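Long-range contacts in hypothetical protein, similar to alpha-acetolactate decarboxylase (Staphylococcus aureus subsp. aureus, PDB 1XV2), which probably catalyses the decarboxylation of alpha-acetolactate to acetoin, as a zinc-binding member of the alpha-acetolactate decarboxylase family: residues A[123-128]-A[186-192]; A[48-52]-A[177-181]; A[36-40]-A[158-162]; A[138-144]-A[232-236]. All coordinates share one frame; numbering follows the deposited sequence.

Contact 1: A[123-128]-A[186-192]; sequences HMHVRM and YGGHVLD. With ZN (zinc ion), chain E.
Arg127 and His189 form an antiparallel hydrogen-bonded pair, joined by Arg127 N to His189 O and His189 N to Arg127 O, both 3.0 Å. Val126 and Val190 follow as a non-hydrogen-bonded pair; beyond them the register shifts by one, and Leu191 and Asp192 both face His125. His125 O accepts two amides, Leu191 N at 2.8 Å and Asp192 N at 3.2 Å, while His125 N gives its hydrogen to Asp192 O.

Stacking comes next. The Arg127 guanidinium lies flat on the His189 imidazole, centres 3.9 Å apart and planes at 25°, with NH2 over the ring. A bend in the arginine chain at chi2 (84°) folds it back there, and Glu48 and Gln146 hold its other nitrogens. Across the bulge, Leu191 CB sits over the face of the His125 ring, 4.2 Å from its centroid, a CH-pi contact. On this side water 1 links His123 NE2, His125 ND1 and Asp192 OD2, and His125 NE2 is hydrogen-bonded to Glu148.

On the other face of the sheet the packing is apolar: Tyr186 receives Met124 CG at its ring edge, and Val126 CG2 comes within 3.8 Å of Tyr186 CZ.

His189 ND1 binds the zinc ion at 2.3 Å, with His176, His178 and three waters completing the site. Leu191 and Asp192 opposite His125 make a classic beta bulge, set beside the three-histidine zinc centre of the decarboxylase family.

Contact 2: A[48-52]-A[177-181]; sequences EVIFL and IHFAD. With ZN (zinc ion), chain E.
With CG anti to its own carbonyl carbon (chi1 -75°), the His178 side chain leans to strand 48-52 and offers ND1 to one partner and NE2 to another. Glu48 starts the same way but folds again at chi2, which carries its carboxylate round to the metal end of the imidazole.

His178 ND1 donates to the backbone oxygen of Val49 at 2.9 Å. The oxygen lies in the ring plane, whereas the donor stands 45° out of the carbonyl plane, so the bond does not follow a lone pair. It helps fix the rotation of the imidazole, leaving NE2 to bind the zinc ion at 2.2 Å. Donation from ND1 would probably make NE2 a somewhat stronger ligand.

Glu48 OE1 comes within 3.4 Å of His178 NE2 without bonding to it, the carboxylate and ring planes being nearly perpendicular at 84°. Instead water 2, a zinc ligand, donates a hydrogen from its O to Glu48 OE1 at 2.6 Å, while OE2 is held by Met129 N and Arg127.

Behind the ring the contact turns apolar: Ile50 CG1 rests on His178 CB at 3.6 Å, and Ile50 CG2 lies 4.2 Å from Ala180 CB.

The strands cross steeply in separate sheets. A histidine ligand braced by a main-chain carbonyl, beside a carboxylate that holds a metal-bound water, is typical second-shell support in a mononuclear zinc site.

Contact 3: A[36-40]-A[158-162]; sequences NLGIA and IVGFF
Val159 and Leu37 lie side by side, pointing opposite ways, where two beta sheets pack face to face, their strands crossing at 80° in the buried centre of the protein. No hydrogen bond joins 36-40 to 158-162; the fit is made by side chains and two glycines. Gly38 and Gly160 are the closest pair, CA to CA 5.9 Å, which brings the strand axes to within 5.8 Å.

The two methyls of Val159 divide between neighbours. CG1 lies against Leu37 CD1 at 3.9 Å, and CG2 reaches the other way, beside Gly38 O and toward Ile39 CG2. Ile39 also runs counter to Val159; with CG1 held between backbone N and carbonyl carbon (chi1 62°), its CG2 is left to face Val159, and CD1 comes within 4.3 Å of Phe161 CD2. Beyond this pair, Ile39 packs on the zinc ligands His176 and His178.

Phe161 comes at the strand through its outer ring atoms, and Leu37 CD2 passes Phe161 CZ at 4.2 Å. The ring reaches the backbone at Gly38, CE2 lying 3.7 Å from Gly38 CA, and Leu37 O lies near the ring plane, 3.6 Å from Phe161 CZ.

Contact 4: A[138-144]-A[232-236]; sequences RLIDSAR and EIREA
Glu232 reaches from the C-terminal helix 229-236 to Arg138, in the segment leading to the short helix 140-143. Its OE1 accepts from both Arg138 NE, at 3.0 Å, and Arg138 NH2, at 2.9 Å, a side-on salt bridge in which two nitrogens grip one oxygen. NE approaches on the syn side, while NH2 comes from above the carboxylate, 43° out of its plane. Water 5 donates to the same OE1 and accepts from Ile140 N, so it ties the carboxylate to the backbone there as well. Asp225 O takes Arg138 NH1.

Ile140 fills the space between the two acidic side chains. Its CG2 lies 3.6 Å from Glu232 OE2, and CG1, anti to the backbone N (chi1 -175°), carries CD1 over to Ala236 CB at 3.9 Å. Ala143 CB closes the apolar patch, 3.7 Å from Ala236 CB.

Glu235, exposed to solvent, pairs differently. Arg144 also meets it side-on, but spends one nitrogen on each oxygen: NE to OE2 and NH2 to OE1, the latter 3.0 Å, both bonds nearly straight at 174°. The two flat groups are close to coplanar, and Ile140 CG1 sits over a face of the guanidinium.

Helix-to-helix packing of this kind, a small aliphatic centre flanked by arginine-glutamate salt bridges, here docks the C-terminal helix against the short helix 140-143.

How the contacts relate
Contacts 1 to 3 lie in the buried body of the protein, whereas contact 4 is partly exposed. Contacts 1 and 2 share the zinc ion and three waters, their strands 174-181 and 187-195 being sheet neighbours. Contacts 2 and 3 use neighbouring strands of both sheets, 48-52 with 37-42 and 174-181 with 154-163, and their centres are 7 Å apart. Chemistry follows place: main-chain pairing plus a zinc ligand stacked against an arginine in contact 1, a polar metal shell between sheets in contact 2, apolar side-chain packing without hydrogen bonds across it in contact 3, salt bridges in contact 4. That last contact still touches the first, through Arg127 NH1 and Ala236 O.

Contact 1: A[123-128]-A[186-192]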
loop_
_atom_site.group_PDB
_atom_site.type_symbol
_atom_site.label_atom_id
_atom_site.label_comp_id
_atom_site.label_asym_id
_atom_site.label_seq_id
_atom_site.Cartn_x
_atom_site.Cartn_y
_atom_site.Cartn_z
ATOM N N HIS A 123 -31.756 -0.456 12.357
ATOM C CA HIS A 123 -31.849 -0.267 10.918
ATOM C C HIS A 123 -30.586 -0.775 10.222
ATOM O O HIS A 123 -29.481 -0.600 10.722
ATOM C CB HIS A 123 -32.056 1.221 10.615
ATOM C CG HIS A 123 -32.100 1.547 9.154
ATOM N ND1 HIS A 123 -33.010 0.978 8.288
ATOM C CD2 HIS A 123 -31.355 2.399 8.409
ATOM C CE1 HIS A 123 -32.824 1.467 7.075
ATOM N NE2 HIS A 123 -31.827 2.332 7.121
HETATM N N MSE A 124 -30.760 -1.420 9.076
HETATM C CA MSE A 124 -29.634 -1.934 8.303
HETATM C C MSE A 124 -29.945 -1.685 6.835
HETATM O O MSE A 124 -31.035 -2.000 6.363
HETATM C CB MSE A 124 -29.432 -3.436 8.573
HETATM C CG MSE A 124 -28.261 -4.077 7.825
HETATM SE SE MSE A 124 -26.535 -3.235 8.085
HETATM C CE MSE A 124 -26.245 -3.661 9.948
ATOM N N HIS A 125 -28.984 -1.104 6.126
ATOM C CA HIS A 125 -29.141 -0.783 4.712
ATOM C C HIS A 125 -27.900 -1.249 3.951
ATOM O O HIS A 125 -26.804 -0.752 4.186
ATOM C CB HIS A 125 -29.324 0.734 4.560
ATOM C CG HIS A 125 -29.497 1.195 3.146
ATOM N ND1 HIS A 125 -29.710 2.516 2.818
ATOM C CD2 HIS A 125 -29.480 0.516 1.974
ATOM C CE1 HIS A 125 -29.818 2.632 1.507
ATOM N NE2 HIS A 125 -29.682 1.434 0.971
ATOM N N VAL A 126 -28.077 -2.204 3.041
ATOM C CA VAL A 126 -26.957 -2.727 2.263
ATOM C C VAL A 126 -27.254 -2.773 0.773
ATOM O O VAL A 126 -28.396 -2.601 0.341
ATOM C CB VAL A 126 -26.598 -4.182 2.673
ATOM C CG1 VAL A 126 -26.329 -4.269 4.163
ATOM C CG2 VAL A 126 -27.726 -5.126 2.277
ATOM N N ARG A 127 -26.206 -3.011 -0.008
ATOM C CA ARG A 127 -26.343 -3.160 -1.444
ATOM C C ARG A 127 -25.673 -4.480 -1.788
ATOM O O ARG A 127 -24.833 -4.976 -1.030
ATOM C CB ARG A 127 -25.677 -2.000 -2.207
ATOM C CG ARG A 127 -24.163 -1.871 -2.062
ATOM C CD ARG A 127 -23.380 -2.777 -3.022
ATOM N NE ARG A 127 -21.934 -2.660 -2.815
ATOM C CZ ARG A 127 -21.198 -1.614 -3.180
ATOM N NH1 ARG A 127 -21.759 -0.576 -3.789
ATOM N NH2 ARG A 127 -19.897 -1.593 -2.912
HETATM N N MSE A 128 -26.078 -5.070 -2.905
HETATM C CA MSE A 128 -25.487 -6.317 -3.366
HETATM C C MSE A 128 -24.991 -6.007 -4.769
HETATM O O MSE A 128 -25.779 -5.937 -5.716
HETATM C CB MSE A 128 -26.531 -7.437 -3.397
HETATM C CG MSE A 128 -27.168 -7.747 -2.046
HETATM SE SE MSE A 128 -28.740 -6.674 -1.681
HETATM C CE MSE A 128 -30.076 -7.779 -2.545
ATOM N N TYR A 186 -29.443 -12.879 4.865
ATOM C CA TYR A 186 -29.450 -11.499 4.395
ATOM C C TYR A 186 -28.100 -10.853 4.674
ATOM O O TYR A 186 -27.505 -11.085 5.722
ATOM C CB TYR A 186 -30.550 -10.715 5.123
ATOM C CG TYR A 186 -30.418 -9.209 5.026
ATOM C CD1 TYR A 186 -30.930 -8.511 3.933
ATOM C CD2 TYR A 186 -29.765 -8.484 6.023
ATOM C CE1 TYR A 186 -30.796 -7.123 3.833
ATOM C CE2 TYR A 186 -29.623 -7.096 5.933
ATOM C CZ TYR A 186 -30.143 -6.426 4.837
ATOM O OH TYR A 186 -30.023 -5.058 4.752
ATOM N N GLY A 187 -27.625 -10.035 3.743
ATOM C CA GLY A 187 -26.351 -9.373 3.949
ATOM C C GLY A 187 -25.892 -8.577 2.747
ATOM O O GLY A 187 -26.580 -8.525 1.728
ATOM N N GLY A 188 -24.722 -7.956 2.869
ATOM C CA GLY A 188 -24.184 -7.171 1.775
ATOM C C GLY A 188 -23.207 -6.099 2.224
ATOM O O GLY A 188 -22.687 -6.137 3.339
ATOM N N HIS A 189 -22.952 -5.149 1.330
ATOM C CA HIS A 189 -22.054 -4.028 1.588
ATOM C C HIS A 189 -22.894 -2.969 2.307
ATOM O O HIS A 189 -23.876 -2.479 1.752
ATOM C CB HIS A 189 -21.535 -3.482 0.254
ATOM C CG HIS A 189 -20.689 -2.253 0.382
ATOM N ND1 HIS A 189 -19.323 -2.303 0.564
ATOM C CD2 HIS A 189 -21.011 -0.940 0.320
ATOM C CE1 HIS A 189 -18.840 -1.074 0.602
ATOM N NE2 HIS A 189 -19.844 -0.228 0.457
ATOM N N VAL A 190 -22.513 -2.626 3.535
ATOM C CA VAL A 190 -23.262 -1.653 4.330
ATOM C C VAL A 190 -23.176 -0.217 3.815
ATOM O O VAL A 190 -22.084 0.322 3.621
ATOM C CB VAL A 190 -22.797 -1.669 5.806
ATOM C CG1 VAL A 190 -23.548 -0.602 6.610
ATOM C CG2 VAL A 190 -23.041 -3.046 6.406
ATOM N N LEU A 191 -24.341 0.391 3.601
ATOM C CA LEU A 191 -24.436 1.771 3.131
ATOM C C LEU A 191 -24.852 2.657 4.295
ATOM O O LEU A 191 -24.501 3.833 4.353
ATOM C CB LEU A 191 -25.479 1.897 2.016
ATOM C CG LEU A 191 -25.203 1.183 0.694
ATOM C CD1 LEU A 191 -26.365 1.428 -0.266
ATOM C CD2 LEU A 191 -23.898 1.696 0.100
ATOM N N ASP A 192 -25.606 2.080 5.223
ATOM C CA ASP A 192 -26.076 2.817 6.386
ATOM C C ASP A 192 -26.635 1.836 7.411
ATOM O O ASP A 192 -27.021 0.715 7.062
ATOM C CB ASP A 192 -27.151 3.824 5.953
ATOM C CG ASP A 192 -27.625 4.718 7.086
ATOM O OD1 ASP A 192 -26.837 5.003 8.012
ATOM O OD2 ASP A 192 -28.793 5.156 7.036
HETATM ZN ZN ZN E . -17.780 -3.788 -0.296
HETATM O O HOH W 1 -30.603 4.250 4.852
HETATM O O HOH W 2 -18.891 -4.368 -2.377
HETATM O O HOH W 3 -16.945 -2.687 -2.388
HETATM O O HOH W 4 -16.527 -5.008 -2.052
#

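Contact 2: A[48-52]-A[177-181]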
loop_
_atom_site.group_PDB
_atom_site.type_symbol
_atom_site.label_atom_id
_atom_site.label_comp_id
_atom_site.label_asym_id
_atom_site.label_seq_id
_atom_site.Cartn_x
_atom_site.Cartn_y
_atom_site.Cartn_z
ATOM N N GLU A 48 -21.452 -9.804 -2.724
ATOM C CA GLU A 48 -20.719 -9.370 -1.551
ATOM C C GLU A 48 -20.214 -10.549 -0.742
ATOM O O GLU A 48 -20.999 -11.394 -0.318
ATOM C CB GLU A 48 -21.646 -8.537 -0.669
ATOM C CG GLU A 48 -22.409 -7.454 -1.414
ATOM C CD GLU A 48 -21.492 -6.385 -1.967
ATOM O OE1 GLU A 48 -20.321 -6.338 -1.535
ATOM O OE2 GLU A 48 -21.943 -5.589 -2.822
ATOM N N VAL A 49 -18.906 -10.598 -0.515
ATOM C CA VAL A 49 -18.331 -11.673 0.277
ATOM C C VAL A 49 -18.083 -11.178 1.696
ATOM O O VAL A 49 -17.550 -10.089 1.896
ATOM C CB VAL A 49 -16.987 -12.159 -0.309
ATOM C CG1 VAL A 49 -16.390 -13.240 0.581
ATOM C CG2 VAL A 49 -17.198 -12.691 -1.718
ATOM N N ILE A 50 -18.494 -11.969 2.679
ATOM C CA ILE A 50 -18.268 -11.619 4.074
ATOM C C ILE A 50 -17.526 -12.777 4.732
ATOM O O ILE A 50 -18.037 -13.898 4.783
ATOM C CB ILE A 50 -19.589 -11.400 4.864
ATOM C CG1 ILE A 50 -20.468 -10.355 4.179
ATOM C CG2 ILE A 50 -19.267 -10.951 6.284
ATOM C CD1 ILE A 50 -21.287 -10.899 3.025
ATOM N N PHE A 51 -16.313 -12.515 5.207
ATOM C CA PHE A 51 -15.535 -13.542 5.891
ATOM C C PHE A 51 -15.887 -13.400 7.366
ATOM O O PHE A 51 -15.559 -12.394 7.996
ATOM C CB PHE A 51 -14.036 -13.323 5.682
ATOM C CG PHE A 51 -13.575 -13.568 4.268
ATOM C CD1 PHE A 51 -13.739 -14.815 3.672
ATOM C CD2 PHE A 51 -12.963 -12.554 3.538
ATOM C CE1 PHE A 51 -13.301 -15.050 2.368
ATOM C CE2 PHE A 51 -12.521 -12.781 2.232
ATOM C CZ PHE A 51 -12.692 -14.031 1.648
ATOM N N LEU A 52 -16.571 -14.402 7.908
ATOM C CA LEU A 52 -16.994 -14.363 9.301
ATOM C C LEU A 52 -16.734 -15.681 10.020
ATOM O O LEU A 52 -17.241 -16.728 9.620
ATOM C CB LEU A 52 -18.484 -14.021 9.368
ATOM C CG LEU A 52 -19.066 -13.720 10.747
ATOM C CD1 LEU A 52 -18.363 -12.510 11.349
ATOM C CD2 LEU A 52 -20.562 -13.467 10.615
ATOM N N ILE A 177 -17.292 -1.727 5.249
ATOM C CA ILE A 177 -17.906 -2.796 6.020
ATOM C C ILE A 177 -19.021 -3.554 5.321
ATOM O O ILE A 177 -19.787 -2.986 4.538
ATOM C CB ILE A 177 -18.491 -2.236 7.329
ATOM C CG1 ILE A 177 -19.350 -1.006 7.018
ATOM C CG2 ILE A 177 -17.374 -1.866 8.295
ATOM C CD1 ILE A 177 -20.129 -0.472 8.205
ATOM N N HIS A 178 -19.111 -4.841 5.632
ATOM C CA HIS A 178 -20.143 -5.711 5.084
ATOM C C HIS A 178 -20.922 -6.268 6.267
ATOM O O HIS A 178 -20.421 -6.280 7.391
ATOM C CB HIS A 178 -19.531 -6.867 4.288
ATOM C CG HIS A 178 -18.993 -6.466 2.949
ATOM N ND1 HIS A 178 -18.482 -7.380 2.050
ATOM C CD2 HIS A 178 -18.890 -5.255 2.353
ATOM C CE1 HIS A 178 -18.088 -6.748 0.959
ATOM N NE2 HIS A 178 -18.325 -5.459 1.117
ATOM N N PHE A 179 -22.137 -6.738 6.006
ATOM C CA PHE A 179 -22.991 -7.285 7.052
ATOM C C PHE A 179 -23.509 -8.677 6.702
ATOM O O PHE A 179 -23.686 -9.013 5.532
ATOM C CB PHE A 179 -24.184 -6.348 7.279
ATOM C CG PHE A 179 -25.178 -6.854 8.289
ATOM C CD1 PHE A 179 -24.928 -6.735 9.653
ATOM C CD2 PHE A 179 -26.367 -7.450 7.874
ATOM C CE1 PHE A 179 -25.851 -7.199 10.595
ATOM C CE2 PHE A 179 -27.296 -7.918 8.805
ATOM C CZ PHE A 179 -27.036 -7.791 10.171
ATOM N N ALA A 180 -23.747 -9.477 7.736
ATOM C CA ALA A 180 -24.296 -10.821 7.592
ATOM C C ALA A 180 -25.157 -11.061 8.826
ATOM O O ALA A 180 -24.672 -10.975 9.956
ATOM C CB ALA A 180 -23.180 -11.870 7.508
ATOM N N ASP A 181 -26.436 -11.349 8.609
ATOM C CA ASP A 181 -27.346 -11.584 9.720
ATOM C C ASP A 181 -27.172 -12.993 10.278
ATOM O O ASP A 181 -26.727 -13.902 9.574
ATOM C CB ASP A 181 -28.799 -11.337 9.281
ATOM C CG ASP A 181 -29.390 -12.491 8.480
ATOM O OD1 ASP A 181 -28.645 -13.166 7.732
ATOM O OD2 ASP A 181 -30.620 -12.706 8.592
HETATM ZN ZN ZN E . -17.780 -3.788 -0.296
HETATM O O HOH W 2 -18.891 -4.368 -2.377
HETATM O O HOH W 3 -16.945 -2.687 -2.388
HETATM O O HOH W 4 -16.527 -5.008 -2.052
#

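Contact 3: A[36-40]-A[158-162]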
loop_
_atom_site.group_PDB
_atom_site.type_symbol
_atom_site.label_atom_id
_atom_site.label_comp_id
_atom_site.label_asym_id
_atom_site.label_seq_id
_atom_site.Cartn_x
_atom_site.Cartn_y
_atom_site.Cartn_z
ATOM N N ASN A 36 -9.725 -14.926 8.947
ATOM C CA ASN A 36 -11.028 -15.473 9.300
ATOM C C ASN A 36 -12.104 -14.388 9.346
ATOM O O ASN A 36 -13.279 -14.674 9.587
ATOM C CB ASN A 36 -10.956 -16.167 10.660
ATOM C CG ASN A 36 -10.294 -15.306 11.714
ATOM O OD1 ASN A 36 -10.606 -14.125 11.857
ATOM N ND2 ASN A 36 -9.377 -15.899 12.468
ATOM N N LEU A 37 -11.698 -13.144 9.117
ATOM C CA LEU A 37 -12.628 -12.024 9.123
ATOM C C LEU A 37 -12.260 -11.037 8.027
ATOM O O LEU A 37 -11.114 -10.597 7.937
ATOM C CB LEU A 37 -12.607 -11.319 10.483
ATOM C CG LEU A 37 -13.476 -10.066 10.626
ATOM C CD1 LEU A 37 -13.884 -9.891 12.078
ATOM C CD2 LEU A 37 -12.718 -8.848 10.121
ATOM N N GLY A 38 -13.237 -10.690 7.192
ATOM C CA GLY A 38 -12.967 -9.760 6.114
ATOM C C GLY A 38 -14.107 -9.572 5.134
ATOM O O GLY A 38 -15.240 -9.995 5.369
ATOM N N ILE A 39 -13.787 -8.938 4.016
ATOM C CA ILE A 39 -14.763 -8.647 2.982
ATOM C C ILE A 39 -14.148 -8.870 1.608
ATOM O O ILE A 39 -12.928 -8.862 1.456
ATOM C CB ILE A 39 -15.208 -7.181 3.070
ATOM C CG1 ILE A 39 -13.994 -6.272 2.844
ATOM C CG2 ILE A 39 -15.814 -6.903 4.434
ATOM C CD1 ILE A 39 -14.278 -4.803 3.021
ATOM N N ALA A 40 -15.003 -9.047 0.608
ATOM C CA ALA A 40 -14.545 -9.255 -0.759
ATOM C C ALA A 40 -15.736 -9.333 -1.702
ATOM O O ALA A 40 -16.851 -8.938 -1.361
ATOM C CB ALA A 40 -13.718 -10.546 -0.848
ATOM N N ILE A 158 -21.381 -6.956 11.630
ATOM C CA ILE A 158 -20.778 -6.108 10.616
ATOM C C ILE A 158 -19.282 -6.325 10.760
ATOM O O ILE A 158 -18.761 -6.329 11.873
ATOM C CB ILE A 158 -21.034 -4.604 10.867
ATOM C CG1 ILE A 158 -22.504 -4.253 10.624
ATOM C CG2 ILE A 158 -20.116 -3.775 9.978
ATOM C CD1 ILE A 158 -22.821 -2.786 10.868
ATOM N N VAL A 159 -18.595 -6.517 9.644
ATOM C CA VAL A 159 -17.150 -6.689 9.671
ATOM C C VAL A 159 -16.597 -5.790 8.582
ATOM O O VAL A 159 -17.246 -5.570 7.557
ATOM C CB VAL A 159 -16.718 -8.159 9.404
ATOM C CG1 VAL A 159 -17.326 -9.076 10.454
ATOM C CG2 VAL A 159 -17.126 -8.591 8.005
ATOM N N GLY A 160 -15.411 -5.249 8.812
ATOM C CA GLY A 160 -14.818 -4.375 7.825
ATOM C C GLY A 160 -13.462 -3.859 8.234
ATOM O O GLY A 160 -12.868 -4.329 9.207
ATOM N N PHE A 161 -12.977 -2.870 7.496
ATOM C CA PHE A 161 -11.672 -2.297 7.761
ATOM C C PHE A 161 -11.660 -0.795 7.563
ATOM O O PHE A 161 -12.453 -0.246 6.800
ATOM C CB PHE A 161 -10.641 -2.908 6.814
ATOM C CG PHE A 161 -10.550 -4.394 6.903
ATOM C CD1 PHE A 161 -9.858 -5.000 7.946
ATOM C CD2 PHE A 161 -11.171 -5.195 5.949
ATOM C CE1 PHE A 161 -9.783 -6.389 8.039
ATOM C CE2 PHE A 161 -11.104 -6.582 6.033
ATOM C CZ PHE A 161 -10.408 -7.181 7.080
ATOM N N PHE A 162 -10.742 -0.140 8.256
ATOM C CA PHE A 162 -10.576 1.294 8.132
ATOM C C PHE A 162 -9.255 1.491 7.407
ATOM O O PHE A 162 -8.242 0.891 7.776
ATOM C CB PHE A 162 -10.502 1.963 9.503
ATOM C CG PHE A 162 -10.246 3.441 9.435
ATOM C CD1 PHE A 162 -11.286 4.330 9.173
ATOM C CD2 PHE A 162 -8.961 3.943 9.595
ATOM C CE1 PHE A 162 -11.052 5.699 9.071
ATOM C CE2 PHE A 162 -8.713 5.312 9.495
ATOM C CZ PHE A 162 -9.765 6.192 9.231
#

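Contact 4: A[138-144]-A[232-236]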
loop_
_atom_site.group_PDB
_atom_site.type_symbol
_atom_site.label_atom_id
_atom_site.label_comp_id
_atom_site.label_asym_id
_atom_site.label_seq_id
_atom_site.Cartn_x
_atom_site.Cartn_y
_atom_site.Cartn_z
ATOM N N ARG A 138 -15.900 -0.211 -16.082
ATOM C CA ARG A 138 -15.571 0.364 -14.784
ATOM C C ARG A 138 -16.661 -0.039 -13.791
ATOM O O ARG A 138 -17.849 0.015 -14.102
ATOM C CB ARG A 138 -15.459 1.886 -14.894
ATOM C CG ARG A 138 -14.404 2.342 -15.898
ATOM C CD ARG A 138 -14.205 3.846 -15.855
ATOM N NE ARG A 138 -13.593 4.277 -14.603
ATOM C CZ ARG A 138 -12.324 4.052 -14.273
ATOM N NH1 ARG A 138 -11.520 3.403 -15.103
ATOM N NH2 ARG A 138 -11.861 4.473 -13.106
ATOM N N LEU A 139 -16.245 -0.445 -12.599
ATOM C CA LEU A 139 -17.169 -0.903 -11.565
ATOM C C LEU A 139 -18.263 0.092 -11.177
ATOM O O LEU A 139 -19.299 -0.297 -10.629
ATOM C CB LEU A 139 -16.381 -1.316 -10.322
ATOM C CG LEU A 139 -17.155 -2.117 -9.276
ATOM C CD1 LEU A 139 -17.790 -3.335 -9.931
ATOM C CD2 LEU A 139 -16.219 -2.539 -8.158
ATOM N N ILE A 140 -18.041 1.371 -11.462
ATOM C CA ILE A 140 -19.022 2.397 -11.128
ATOM C C ILE A 140 -20.349 2.126 -11.836
ATOM O O ILE A 140 -21.419 2.494 -11.340
ATOM C CB ILE A 140 -18.513 3.806 -11.524
ATOM C CG1 ILE A 140 -19.502 4.874 -11.055
ATOM C CG2 ILE A 140 -18.313 3.890 -13.032
ATOM C CD1 ILE A 140 -19.705 4.906 -9.552
ATOM N N ASP A 141 -20.274 1.469 -12.990
ATOM C CA ASP A 141 -21.467 1.157 -13.769
ATOM C C ASP A 141 -22.333 0.132 -13.052
ATOM O O ASP A 141 -23.554 0.141 -13.180
ATOM C CB ASP A 141 -21.089 0.626 -15.158
ATOM C CG ASP A 141 -20.277 1.624 -15.966
ATOM O OD1 ASP A 141 -20.628 2.823 -15.966
ATOM O OD2 ASP A 141 -19.291 1.206 -16.612
ATOM N N SER A 142 -21.694 -0.758 -12.301
ATOM C CA SER A 142 -22.425 -1.777 -11.562
ATOM C C SER A 142 -23.108 -1.135 -10.365
ATOM O O SER A 142 -24.292 -1.371 -10.110
ATOM C CB SER A 142 -21.476 -2.874 -11.090
ATOM O OG SER A 142 -20.898 -3.540 -12.198
ATOM N N ALA A 143 -22.357 -0.306 -9.647
ATOM C CA ALA A 143 -22.876 0.374 -8.469
ATOM C C ALA A 143 -24.103 1.233 -8.779
ATOM O O ALA A 143 -25.009 1.351 -7.956
ATOM C CB ALA A 143 -21.781 1.234 -7.847
ATOM N N ARG A 144 -24.134 1.825 -9.967
ATOM C CA ARG A 144 -25.251 2.680 -10.356
ATOM C C ARG A 144 -26.538 1.932 -10.695
ATOM O O ARG A 144 -27.572 2.552 -10.945
ATOM C CB ARG A 144 -24.835 3.574 -11.525
ATOM C CG ARG A 144 -23.894 4.693 -11.112
ATOM C CD ARG A 144 -23.290 5.404 -12.308
ATOM N NE ARG A 144 -22.450 6.522 -11.890
ATOM C CZ ARG A 144 -21.594 7.154 -12.688
ATOM N NH1 ARG A 144 -21.461 6.776 -13.953
ATOM N NH2 ARG A 144 -20.869 8.161 -12.219
ATOM N N GLU A 232 -15.164 8.219 -8.073
ATOM C CA GLU A 232 -16.047 7.085 -8.301
ATOM C C GLU A 232 -16.187 6.228 -7.045
ATOM O O GLU A 232 -17.278 5.745 -6.733
ATOM C CB GLU A 232 -15.530 6.229 -9.463
ATOM C CG GLU A 232 -15.321 7.001 -10.760
ATOM C CD GLU A 232 -15.140 6.093 -11.964
ATOM O OE1 GLU A 232 -14.392 5.098 -11.862
ATOM O OE2 GLU A 232 -15.744 6.382 -13.019
ATOM N N ILE A 233 -15.083 6.044 -6.326
ATOM C CA ILE A 233 -15.094 5.250 -5.104
ATOM C C ILE A 233 -16.044 5.857 -4.073
ATOM O O ILE A 233 -16.710 5.137 -3.326
ATOM C CB ILE A 233 -13.679 5.151 -4.487
ATOM C CG1 ILE A 233 -12.780 4.290 -5.376
ATOM C CG2 ILE A 233 -13.759 4.556 -3.083
ATOM C CD1 ILE A 233 -11.334 4.225 -4.912
ATOM N N ARG A 234 -16.106 7.184 -4.042
ATOM C CA ARG A 234 -16.970 7.890 -3.101
ATOM C C ARG A 234 -18.446 7.797 -3.494
ATOM O O ARG A 234 -19.326 7.870 -2.640
ATOM C CB ARG A 234 -16.530 9.354 -3.000
ATOM C CG ARG A 234 -15.142 9.512 -2.384
ATOM C CD ARG A 234 -14.484 10.824 -2.775
ATOM N NE ARG A 234 -13.115 10.907 -2.266
ATOM C CZ ARG A 234 -12.240 11.845 -2.617
ATOM N NH1 ARG A 234 -12.582 12.789 -3.486
ATOM N NH2 ARG A 234 -11.017 11.838 -2.099
ATOM N N GLU A 235 -18.711 7.625 -4.785
ATOM C CA GLU A 235 -20.085 7.513 -5.261
ATOM C C GLU A 235 -20.571 6.070 -5.162
ATOM O O GLU A 235 -21.725 5.811 -4.815
ATOM C CB GLU A 235 -20.186 7.965 -6.722
ATOM C CG GLU A 235 -21.615 7.978 -7.261
ATOM C CD GLU A 235 -21.682 8.108 -8.774
ATOM O OE1 GLU A 235 -20.956 8.956 -9.337
ATOM O OE2 GLU A 235 -22.470 7.368 -9.403
ATOM N N ALA A 236 -19.673 5.137 -5.460
ATOM C CA ALA A 236 -19.986 3.712 -5.456
ATOM C C ALA A 236 -20.150 3.040 -4.094
ATOM O O ALA A 236 -21.102 2.291 -3.882
ATOM C CB ALA A 236 -18.936 2.963 -6.267
HETATM O O HOH W 5 -15.545 2.655 -11.527
#